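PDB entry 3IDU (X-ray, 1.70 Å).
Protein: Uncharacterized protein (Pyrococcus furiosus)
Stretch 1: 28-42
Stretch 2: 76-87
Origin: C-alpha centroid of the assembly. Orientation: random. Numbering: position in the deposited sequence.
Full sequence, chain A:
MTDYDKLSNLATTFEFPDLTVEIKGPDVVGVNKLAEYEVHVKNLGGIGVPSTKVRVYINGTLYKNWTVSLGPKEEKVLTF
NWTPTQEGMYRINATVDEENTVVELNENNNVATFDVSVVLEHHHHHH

Stretch 1 (28-42) VVGVNKLAEYEVHVK
Stretch 2, residues 76-87: KVLTFNWTPTQE

Strands 35-42 and 76-82 run antiparallel at 152°, and the backbone does most of the joining. Ala35, Tyr37, Val39 and Val41 face Trp82, Phe80, Leu78 and Lys76 as hydrogen-bonded pairs. The tightest has Val39 N to Leu78 O at 2.6 Å and Leu78 N to Val39 O at 2.8 Å; Phe80 N to Tyr37 O, 3.3 Å, is weak. Beyond the strands, a type II turn from Gly30 to Lys33, with Asn32 at phi/psi 60/31, brings Asn32 N to 2.6 Å from Pro84 O. A water donates to Asn32 OD1 and Thr85 O, bridging the turn to the loop.

Alternation sorts the residues, and 1085 Å² is buried, both sides summed. One face is largely apolar: Ala35, Tyr37, Val39 and Val41 are buried, as suits apolar or aromatic side chains, beside Leu78, Phe80 and Trp82. Lys76 starts there too, CB 3.8 Å from Val41 CG1, but its end leads away. Tyr37 (m) sets CB 3.3 Å from CZ of Phe80 (p), over that ring's face, and the two near-parallel rings are slid apart, centroids 5.5 Å. Val39 (t) puts CG2 3.6 Å from Phe80 CE1 at the ring edge, while small Ala35 pairs with Trp82 (t), whose CE3 lies 3.9 Å from Tyr37 CE1. Glu36, Glu38, Thr79 and Asn81, polar and at least partly exposed, can meet solvent on the opposite face, where Val77 CG2 sits over the His40 ring, 4.1 Å from its centroid.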

# COMPACT_ATOMS: atom_id res chain seq x y z
N VAL A 28 3.41 4.29 -16.49
CA VAL A 28 3.72 5.37 -17.41
C VAL A 28 2.49 6.25 -17.58
O VAL A 28 1.43 5.76 -17.98
CB VAL A 28 4.14 4.83 -18.79
CG1 VAL A 28 4.49 5.98 -19.72
CG2 VAL A 28 5.32 3.88 -18.65
N VAL A 29 2.62 7.53 -17.25
CA VAL A 29 1.51 8.46 -17.37
C VAL A 29 1.92 9.75 -18.07
O VAL A 29 3.10 10.11 -18.09
CB VAL A 29 0.94 8.82 -15.97
CG1 VAL A 29 0.35 7.59 -15.31
CG2 VAL A 29 2.04 9.41 -15.11
N GLY A 30 0.94 10.44 -18.65
CA GLY A 30 1.22 11.68 -19.34
C GLY A 30 0.93 12.91 -18.50
O GLY A 30 -0.03 12.93 -17.72
N VAL A 31 1.76 13.94 -18.64
CA VAL A 31 1.58 15.17 -17.88
C VAL A 31 0.15 15.70 -17.99
O VAL A 31 -0.46 15.67 -19.06
CB VAL A 31 2.57 16.25 -18.35
CG1 VAL A 31 2.34 16.58 -19.82
CG2 VAL A 31 2.42 17.50 -17.50
N ASN A 32 -0.38 16.18 -16.87
CA ASN A 32 -1.72 16.74 -16.81
C ASN A 32 -2.80 15.74 -17.22
O ASN A 32 -3.85 16.13 -17.76
CB ASN A 32 -1.81 17.99 -17.69
CG ASN A 32 -0.79 19.04 -17.30
OD1 ASN A 32 -0.75 19.49 -16.15
ND2 ASN A 32 0.03 19.45 -18.26
N LYS A 33 -2.56 14.47 -16.95
CA LYS A 33 -3.51 13.41 -17.28
C LYS A 33 -3.92 12.65 -16.03
O LYS A 33 -3.07 12.24 -15.24
CB LYS A 33 -2.90 12.44 -18.30
CG LYS A 33 -2.65 13.07 -19.67
CD LYS A 33 -2.06 12.06 -20.64
CE LYS A 33 -1.88 12.68 -22.02
NZ LYS A 33 -1.29 11.72 -22.99
N LEU A 34 -5.23 12.49 -15.85
CA LEU A 34 -5.76 11.78 -14.69
C LEU A 34 -5.32 10.32 -14.68
O LEU A 34 -5.55 9.59 -15.64
CB LEU A 34 -7.29 11.85 -14.69
CG LEU A 34 -8.01 11.11 -13.56
CD1 LEU A 34 -7.65 11.74 -12.22
CD2 LEU A 34 -9.52 11.17 -13.78
N ALA A 35 -4.69 9.90 -13.59
CA ALA A 35 -4.24 8.53 -13.44
C ALA A 35 -4.84 7.93 -12.17
O ALA A 35 -4.86 8.58 -11.12
CB ALA A 35 -2.71 8.48 -13.38
N GLU A 36 -5.32 6.70 -12.27
CA GLU A 36 -5.93 6.03 -11.12
C GLU A 36 -5.06 4.88 -10.61
O GLU A 36 -4.69 3.99 -11.38
CB GLU A 36 -7.32 5.51 -11.50
CG GLU A 36 -8.27 6.61 -11.99
CD GLU A 36 -9.63 6.07 -12.41
OE1 GLU A 36 -10.48 6.88 -12.83
OE2 GLU A 36 -9.85 4.85 -12.32
N TYR A 37 -4.74 4.91 -9.32
CA TYR A 37 -3.93 3.87 -8.72
C TYR A 37 -4.69 3.16 -7.62
O TYR A 37 -5.67 3.68 -7.10
CB TYR A 37 -2.64 4.45 -8.13
CG TYR A 37 -1.66 4.94 -9.17
CD1 TYR A 37 -1.79 6.21 -9.74
CD2 TYR A 37 -0.62 4.13 -9.61
CE1 TYR A 37 -0.90 6.65 -10.73
CE2 TYR A 37 0.27 4.55 -10.59
CZ TYR A 37 0.12 5.81 -11.14
OH TYR A 37 1.00 6.23 -12.12
N GLU A 38 -4.24 1.96 -7.27
CA GLU A 38 -4.88 1.20 -6.21
C GLU A 38 -3.86 0.73 -5.20
O GLU A 38 -2.78 0.26 -5.56
CB GLU A 38 -5.62 -0.01 -6.78
CG GLU A 38 -6.61 0.31 -7.88
CD GLU A 38 -7.43 -0.90 -8.28
OE1 GLU A 38 -6.84 -1.98 -8.50
OE2 GLU A 38 -8.67 -0.78 -8.39
N VAL A 39 -4.20 0.88 -3.92
CA VAL A 39 -3.33 0.42 -2.86
C VAL A 39 -4.03 -0.79 -2.27
O VAL A 39 -5.13 -0.69 -1.74
CB VAL A 39 -3.15 1.50 -1.77
CG1 VAL A 39 -2.28 0.96 -0.64
CG2 VAL A 39 -2.51 2.75 -2.37
N HIS A 40 -3.40 -1.96 -2.40
CA HIS A 40 -3.95 -3.20 -1.87
C HIS A 40 -3.36 -3.47 -0.50
O HIS A 40 -2.17 -3.78 -0.38
CB HIS A 40 -3.64 -4.36 -2.82
CG HIS A 40 -4.34 -4.28 -4.14
ND1 HIS A 40 -5.19 -5.26 -4.59
CD2 HIS A 40 -4.33 -3.31 -5.09
CE1 HIS A 40 -5.69 -4.90 -5.77
NE2 HIS A 40 -5.18 -3.72 -6.09
N VAL A 41 -4.18 -3.34 0.54
CA VAL A 41 -3.72 -3.58 1.91
C VAL A 41 -4.33 -4.89 2.40
O VAL A 41 -5.54 -5.09 2.30
CB VAL A 41 -4.12 -2.40 2.84
CG1 VAL A 41 -5.63 -2.30 2.95
CG2 VAL A 41 -3.49 -2.57 4.21
N LYS A 42 -3.48 -5.78 2.90
CA LYS A 42 -3.97 -7.08 3.36
C LYS A 42 -3.49 -7.43 4.76
O LYS A 42 -2.47 -6.93 5.23
CB LYS A 42 -3.51 -8.17 2.39
CG LYS A 42 -3.66 -7.77 0.92
CD LYS A 42 -2.96 -8.72 -0.03
CE LYS A 42 -3.73 -10.02 -0.20
NZ LYS A 42 -3.17 -10.86 -1.31
N LYS A 76 -8.25 -5.06 1.43
CA LYS A 76 -9.03 -3.90 1.02
C LYS A 76 -8.27 -3.16 -0.06
O LYS A 76 -7.03 -3.13 -0.06
CB LYS A 76 -9.30 -2.97 2.21
CG LYS A 76 -10.37 -3.49 3.15
CD LYS A 76 -10.66 -2.53 4.30
CE LYS A 76 -11.82 -3.05 5.14
NZ LYS A 76 -12.10 -2.21 6.34
N VAL A 77 -9.01 -2.60 -1.00
CA VAL A 77 -8.42 -1.85 -2.10
C VAL A 77 -8.73 -0.38 -1.89
O VAL A 77 -9.89 0.04 -1.90
CB VAL A 77 -8.98 -2.31 -3.47
CG1 VAL A 77 -8.33 -1.52 -4.59
CG2 VAL A 77 -8.73 -3.80 -3.66
N LEU A 78 -7.68 0.39 -1.68
CA LEU A 78 -7.79 1.83 -1.47
C LEU A 78 -7.43 2.47 -2.79
O LEU A 78 -6.54 2.01 -3.49
CB LEU A 78 -6.81 2.28 -0.39
CG LEU A 78 -6.87 1.51 0.94
CD1 LEU A 78 -5.87 2.14 1.90
CD2 LEU A 78 -8.28 1.56 1.51
N THR A 79 -8.13 3.54 -3.15
CA THR A 79 -7.83 4.19 -4.41
C THR A 79 -7.47 5.65 -4.23
O THR A 79 -7.80 6.28 -3.23
CB THR A 79 -9.03 4.12 -5.36
OG1 THR A 79 -10.15 4.80 -4.78
CG2 THR A 79 -9.41 2.67 -5.63
N PHE A 80 -6.76 6.18 -5.22
CA PHE A 80 -6.37 7.58 -5.22
C PHE A 80 -6.03 7.99 -6.64
O PHE A 80 -5.42 7.21 -7.39
CB PHE A 80 -5.18 7.85 -4.28
CG PHE A 80 -3.88 7.26 -4.75
CD1 PHE A 80 -3.51 5.97 -4.40
CD2 PHE A 80 -3.00 8.02 -5.54
CE1 PHE A 80 -2.29 5.43 -4.82
CE2 PHE A 80 -1.78 7.49 -5.96
CZ PHE A 80 -1.43 6.20 -5.60
N ASN A 81 -6.45 9.18 -7.03
CA ASN A 81 -6.17 9.68 -8.36
C ASN A 81 -4.98 10.61 -8.30
O ASN A 81 -4.74 11.26 -7.28
CB ASN A 81 -7.38 10.43 -8.93
CG ASN A 81 -8.64 9.58 -8.96
OD1 ASN A 81 -8.59 8.38 -9.22
ND2 ASN A 81 -9.78 10.22 -8.70
N TRP A 82 -4.23 10.67 -9.39
CA TRP A 82 -3.06 11.54 -9.46
C TRP A 82 -2.90 12.13 -10.85
O TRP A 82 -2.76 11.40 -11.84
CB TRP A 82 -1.80 10.77 -9.07
CG TRP A 82 -0.55 11.58 -9.16
CD1 TRP A 82 -0.37 12.87 -8.74
CD2 TRP A 82 0.72 11.15 -9.66
NE1 TRP A 82 0.93 13.27 -8.94
CE2 TRP A 82 1.62 12.23 -9.51
CE3 TRP A 82 1.19 9.96 -10.23
CZ2 TRP A 82 2.96 12.16 -9.89
CZ3 TRP A 82 2.53 9.88 -10.61
CH2 TRP A 82 3.40 10.98 -10.44
N THR A 83 -2.91 13.45 -10.92
CA THR A 83 -2.75 14.16 -12.18
C THR A 83 -1.43 14.92 -12.14
O THR A 83 -1.36 16.04 -11.64
CB THR A 83 -3.89 15.17 -12.40
OG1 THR A 83 -5.16 14.50 -12.24
CG2 THR A 83 -3.82 15.75 -13.81
N PRO A 84 -0.35 14.30 -12.65
CA PRO A 84 1.00 14.89 -12.69
C PRO A 84 1.02 16.22 -13.42
O PRO A 84 0.28 16.42 -14.39
CB PRO A 84 1.82 13.84 -13.43
CG PRO A 84 1.13 12.57 -13.09
CD PRO A 84 -0.32 12.93 -13.19
N THR A 85 1.87 17.13 -12.95
CA THR A 85 2.01 18.46 -13.55
C THR A 85 3.35 18.61 -14.27
O THR A 85 3.50 19.47 -15.15
CB THR A 85 1.92 19.56 -12.48
OG1 THR A 85 2.97 19.37 -11.52
CG2 THR A 85 0.58 19.50 -11.76
N GLN A 86 4.32 17.79 -13.88
CA GLN A 86 5.66 17.83 -14.48
C GLN A 86 6.09 16.43 -14.89
O GLN A 86 5.60 15.44 -14.34
CB GLN A 86 6.67 18.39 -13.48
CG GLN A 86 6.46 19.85 -13.08
CD GLN A 86 6.71 20.81 -14.22
OE1 GLN A 86 6.02 20.80 -15.24
NE2 GLN A 86 7.72 21.67 -14.06
N GLU A 87 7.00 16.34 -15.85
CA GLU A 87 7.48 15.04 -16.31
C GLU A 87 8.67 14.57 -15.48
O GLU A 87 9.24 15.34 -14.71
CB GLU A 87 7.90 15.10 -17.79
CG GLU A 87 9.09 16.00 -18.05
CD GLU A 87 9.67 15.81 -19.44
OE1 GLU A 87 10.61 16.55 -19.81
OE2 GLU A 87 9.18 14.92 -20.17
O HOH W 1 1.82 21.21 -16.24